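PDB 3R5T: ferric vibriobactin ABC transporter, periplasmic ferric vibriobactin-binding protein from Vibrio cholerae, which binds ferric vibriobactin in the periplasm and probably delivers the iron-loaded siderophore to an ABC transporter for uptake into the cell. Local coordinates for residues A[130-134]-A[135-139]; A[236-239]-A[240-243]. All blocks are in the same frame, centred on the assembly; numbering follows the deposited sequence.

Overall arrangement
From the N terminus, after a short hairpin (7-10 with 16-19), the chain builds a parallel five-stranded sheet, ending at strand 113-116, and then enters helix 123-134. Contact 1 closes the tight turn from that helix into the long helix 137-155, which leads towards the second, mixed sheet. Contact 2 comes later in the chain, after strand 229-233, as the first turns of helix 237-244, which precedes strand 260-264. The two are thus in series, neither nested nor crossed, and lie on opposite sides of the chain's centre with their centres about 39 Å apart. One finishes a helix C terminus in a tight reversal; the other finishes a helix N terminus in the second lobe.

Contact 1: A[130-134]-A[135-139]; sequences LGLAT and GLEEQ
Gly131 and Leu136 face each other across the turn that ends helix 123-134 and opens helix 137-155. Gly135 is the first residue to leave the helix, with a positive phi of 72°, and its left-handed conformation swings the chain round. Leu136 N then points back and donates to Gly131 O at 2.9 Å, lying in the carbonyl plane on a lone pair. Thr134 N uses the same oxygen, at 3.3 Å from Gly131 O, so two backbone donors grip it. The 6→1 bond and the positive-phi glycine resemble a Schellman motif, though its 5→2 bond is missing: Gly135 N lies 4.1 Å from Leu132 O, which accepts from Arg7. In this way one short turn passes the chain into the long helix that runs towards the second lobe, as in other binding proteins of this family. Leu136 is the N-cap residue of that helix. Its CB, CG and CD1 all rest against the hydroxyl of Thr134, OG1 being 3.4 Å from Leu136 CG. Chi1 of 56° sets that hydroxyl between the backbone N and the carbonyl carbon, where Thr134 OG1 also donates to Leu130 O at 2.8 Å. Beyond the threonine, the Leu136 side chain packs on Ala42 and Pro43. On another side of the turn, Glu137 bends at chi2 (94°) and brings its carboxylate back towards the first helix. Its OE2 passes 3.8 Å from Leu132 CD2, the two side chains crossing at about a right angle, and is held by a salt bridge to Arg7.

Contact 2: A[236-239]-A[240-243]; sequences TDQQ and AQAF
Gln241 folds its side chain back along its own helix and donates from NE2 to Asp237 O at 3.2 Å, a main-chain acceptor four residues earlier. Chi1 of -66° sets CG beside the backbone N, 3.2 Å from Gln238 O, and a bend at chi2 then turns the amide over Asp237. NE2 comes in above the carbonyl plane of Asp237, 46° out of it, and not along a lone pair. The backbone N of Gln241 makes a weak bond to that oxygen and a clearer one to Gln238 O. Ala242 N likewise donates to an i-3 carbonyl, at 3.3 Å from Gln239 O; these are bonds of 3-10 type at a kink, where Ala242 N and Phe243 N lack the usual i to i+4 bonds. A water finishes the turn by donating to Gln239 O and accepting from Phe243 N, in the place of a direct bond. Thr236 and Gln239 supply the start of this helix with a capping box: Gln239 N donates to Thr236 OG1 at 3.1 Å, while Thr236 N donates in return to Gln239 OE1 at 2.9 Å. The extended Gln239 chain carries its amide oxygen back to that N-H. Within the second lobe, the helix follows strand 229-233 and lies against the mixed sheet. Ala240, whose N donates to Thr236 O, sets its methyl on Leu232. The Phe243 ring packs on Leu232 and Val260 and meets Tyr170 edge-to-face (T-shaped). The CB of Asp237 points away from the following turn, and its carboxylate accepts from Gly262 N through OD1 and forms a salt bridge to Arg285 through OD2.

Contact 1: A[130-134]-A[135-139]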
loop_
_atom_site.group_PDB
_atom_site.type_symbol
_atom_site.label_atom_id
_atom_site.label_comp_id
_atom_site.label_asym_id
_atom_site.label_seq_id
_atom_site.Cartn_x
_atom_site.Cartn_y
_atom_site.Cartn_z
ATOM N N LEU A 130 13.443 3.452 2.313
ATOM C CA LEU A 130 14.002 2.249 2.928
ATOM C C LEU A 130 15.344 1.871 2.311
ATOM O O LEU A 130 16.212 1.336 3.006
ATOM C CB LEU A 130 13.017 1.086 2.831
ATOM C CG LEU A 130 11.735 1.323 3.628
ATOM C CD1 LEU A 130 10.712 0.218 3.344
ATOM C CD2 LEU A 130 12.028 1.476 5.124
ATOM N N GLY A 131 15.531 2.173 1.022
ATOM C CA GLY A 131 16.818 1.953 0.376
ATOM C C GLY A 131 17.905 2.740 1.079
ATOM O O GLY A 131 19.002 2.233 1.303
ATOM N N LEU A 132 17.606 3.987 1.429
ATOM C CA LEU A 132 18.575 4.842 2.120
ATOM C C LEU A 132 18.862 4.358 3.545
ATOM O O LEU A 132 19.967 4.545 4.047
ATOM C CB LEU A 132 18.107 6.308 2.110
ATOM C CG LEU A 132 18.041 6.930 0.709
ATOM C CD1 LEU A 132 17.092 8.132 0.651
ATOM C CD2 LEU A 132 19.430 7.335 0.239
ATOM N N ALA A 133 17.891 3.714 4.186
ATOM C CA ALA A 133 18.108 3.188 5.525
ATOM C C ALA A 133 18.942 1.906 5.511
ATOM O O ALA A 133 19.611 1.583 6.491
ATOM C CB ALA A 133 16.766 2.933 6.244
ATOM N N THR A 134 18.903 1.174 4.402
ATOM C CA THR A 134 19.475 -0.174 4.381
ATOM C C THR A 134 20.703 -0.300 3.478
ATOM O O THR A 134 21.301 -1.381 3.380
ATOM C CB THR A 134 18.433 -1.193 3.912
ATOM O OG1 THR A 134 17.936 -0.803 2.624
ATOM C CG2 THR A 134 17.262 -1.242 4.881
ATOM N N GLY A 135 21.074 0.787 2.803
ATOM C CA GLY A 135 22.189 0.761 1.874
ATOM C C GLY A 135 21.846 -0.009 0.619
ATOM O O GLY A 135 22.730 -0.565 -0.040
ATOM N N LEU A 136 20.562 -0.024 0.275
ATOM C CA LEU A 136 20.105 -0.787 -0.876
ATOM C C LEU A 136 19.603 0.150 -1.973
ATOM O O LEU A 136 18.661 -0.159 -2.706
ATOM C CB LEU A 136 19.042 -1.810 -0.465
ATOM C CG LEU A 136 19.554 -2.877 0.513
ATOM C CD1 LEU A 136 18.420 -3.796 0.995
ATOM C CD2 LEU A 136 20.660 -3.691 -0.140
ATOM N N GLU A 137 20.256 1.297 -2.092
ATOM C CA GLU A 137 19.880 2.289 -3.107
ATOM C C GLU A 137 19.949 1.724 -4.529
ATOM O O GLU A 137 19.089 2.023 -5.365
ATOM C CB GLU A 137 20.737 3.556 -2.971
ATOM C CG GLU A 137 20.623 4.212 -1.592
ATOM C CD GLU A 137 21.712 3.772 -0.603
ATOM O OE1 GLU A 137 22.308 2.687 -0.784
ATOM O OE2 GLU A 137 21.956 4.524 0.365
ATOM N N GLU A 138 20.955 0.894 -4.798
ATOM C CA GLU A 138 21.096 0.294 -6.128
ATOM C C GLU A 138 19.877 -0.552 -6.434
ATOM O O GLU A 138 19.278 -0.438 -7.510
ATOM C CB GLU A 138 22.331 -0.604 -6.213
ATOM C CG GLU A 138 23.661 0.106 -6.245
ATOM C CD GLU A 138 24.764 -0.777 -6.813
ATOM O OE1 GLU A 138 24.454 -1.630 -7.671
ATOM O OE2 GLU A 138 25.940 -0.608 -6.424
ATOM N N GLN A 139 19.537 -1.427 -5.493
ATOM C CA GLN A 139 18.401 -2.317 -5.661
ATOM C C GLN A 139 17.113 -1.551 -5.802
ATOM O O GLN A 139 16.287 -1.875 -6.655
ATOM C CB GLN A 139 18.275 -3.260 -4.454
ATOM C CG GLN A 139 19.292 -4.386 -4.431
ATOM C CD GLN A 139 20.705 -3.921 -4.113
ATOM O OE1 GLN A 139 21.685 -4.576 -4.491
ATOM N NE2 GLN A 139 20.823 -2.792 -3.427
#

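Contact 2: A[236-239]-A[240-243]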
loop_
_atom_site.group_PDB
_atom_site.type_symbol
_atom_site.label_atom_id
_atom_site.label_comp_id
_atom_site.label_asym_id
_atom_site.label_seq_id
_atom_site.Cartn_x
_atom_site.Cartn_y
_atom_site.Cartn_z
ATOM N N THR A 236 -12.685 -8.433 -5.838
ATOM C CA THR A 236 -12.790 -8.883 -7.221
ATOM C C THR A 236 -13.975 -8.183 -7.883
ATOM O O THR A 236 -14.790 -7.559 -7.200
ATOM C CB THR A 236 -13.068 -10.391 -7.275
ATOM O OG1 THR A 236 -14.331 -10.665 -6.648
ATOM C CG2 THR A 236 -11.961 -11.163 -6.564
ATOM N N ASP A 237 -14.075 -8.278 -9.207
ATOM C CA ASP A 237 -15.256 -7.772 -9.919
ATOM C C ASP A 237 -16.567 -8.350 -9.374
ATOM O O ASP A 237 -17.550 -7.628 -9.215
ATOM C CB ASP A 237 -15.155 -8.071 -11.419
ATOM C CG ASP A 237 -14.211 -7.125 -12.150
ATOM O OD1 ASP A 237 -13.728 -6.129 -11.559
ATOM O OD2 ASP A 237 -13.943 -7.377 -13.340
ATOM N N GLN A 238 -16.581 -9.651 -9.096
ATOM C CA GLN A 238 -17.786 -10.300 -8.570
ATOM C C GLN A 238 -18.175 -9.696 -7.235
ATOM O O GLN A 238 -19.352 -9.463 -6.959
ATOM C CB GLN A 238 -17.576 -11.808 -8.424
ATOM C CG GLN A 238 -18.727 -12.555 -7.743
ATOM C CD GLN A 238 -20.049 -12.423 -8.470
ATOM O OE1 GLN A 238 -21.114 -12.388 -7.842
ATOM N NE2 GLN A 238 -19.995 -12.354 -9.796
ATOM N N GLN A 239 -17.179 -9.445 -6.401
ATOM C CA GLN A 239 -17.424 -8.843 -5.101
ATOM C C GLN A 239 -17.935 -7.410 -5.223
ATOM O O GLN A 239 -18.780 -6.972 -4.432
ATOM C CB GLN A 239 -16.156 -8.906 -4.265
ATOM C CG GLN A 239 -15.899 -10.299 -3.683
ATOM C CD GLN A 239 -14.537 -10.436 -3.063
ATOM O OE1 GLN A 239 -13.616 -9.683 -3.383
ATOM N NE2 GLN A 239 -14.388 -11.412 -2.170
ATOM N N ALA A 240 -17.442 -6.696 -6.232
ATOM C CA ALA A 240 -17.877 -5.327 -6.500
ATOM C C ALA A 240 -19.358 -5.234 -6.861
ATOM O O ALA A 240 -19.938 -4.148 -6.829
ATOM C CB ALA A 240 -17.039 -4.733 -7.611
ATOM N N GLN A 241 -19.966 -6.358 -7.225
ATOM C CA GLN A 241 -21.389 -6.366 -7.571
ATOM C C GLN A 241 -22.248 -5.807 -6.441
ATOM O O GLN A 241 -23.305 -5.234 -6.683
ATOM C CB GLN A 241 -21.859 -7.772 -7.946
ATOM C CG GLN A 241 -21.232 -8.304 -9.222
ATOM C CD GLN A 241 -21.326 -7.321 -10.373
ATOM O OE1 GLN A 241 -22.413 -6.849 -10.718
ATOM N NE2 GLN A 241 -20.185 -7.010 -10.981
ATOM N N ALA A 242 -21.791 -5.961 -5.205
ATOM C CA ALA A 242 -22.573 -5.491 -4.065
ATOM C C ALA A 242 -22.678 -3.959 -4.090
ATOM O O ALA A 242 -23.736 -3.400 -3.794
ATOM C CB ALA A 242 -21.961 -5.973 -2.759
ATOM N N PHE A 243 -21.578 -3.301 -4.450
ATOM C CA PHE A 243 -21.556 -1.851 -4.636
ATOM C C PHE A 243 -22.531 -1.448 -5.742
ATOM O O PHE A 243 -23.378 -0.574 -5.551
ATOM C CB PHE A 243 -20.139 -1.390 -4.985
ATOM C CG PHE A 243 -19.978 0.098 -5.061
ATOM C CD1 PHE A 243 -20.089 0.773 -6.275
ATOM C CD2 PHE A 243 -19.656 0.827 -3.918
ATOM C CE1 PHE A 243 -19.917 2.137 -6.342
ATOM C CE2 PHE A 243 -19.474 2.194 -3.981
ATOM C CZ PHE A 243 -19.596 2.861 -5.200
HETATM O O HOH W 1 -19.290 -4.517 -3.244
#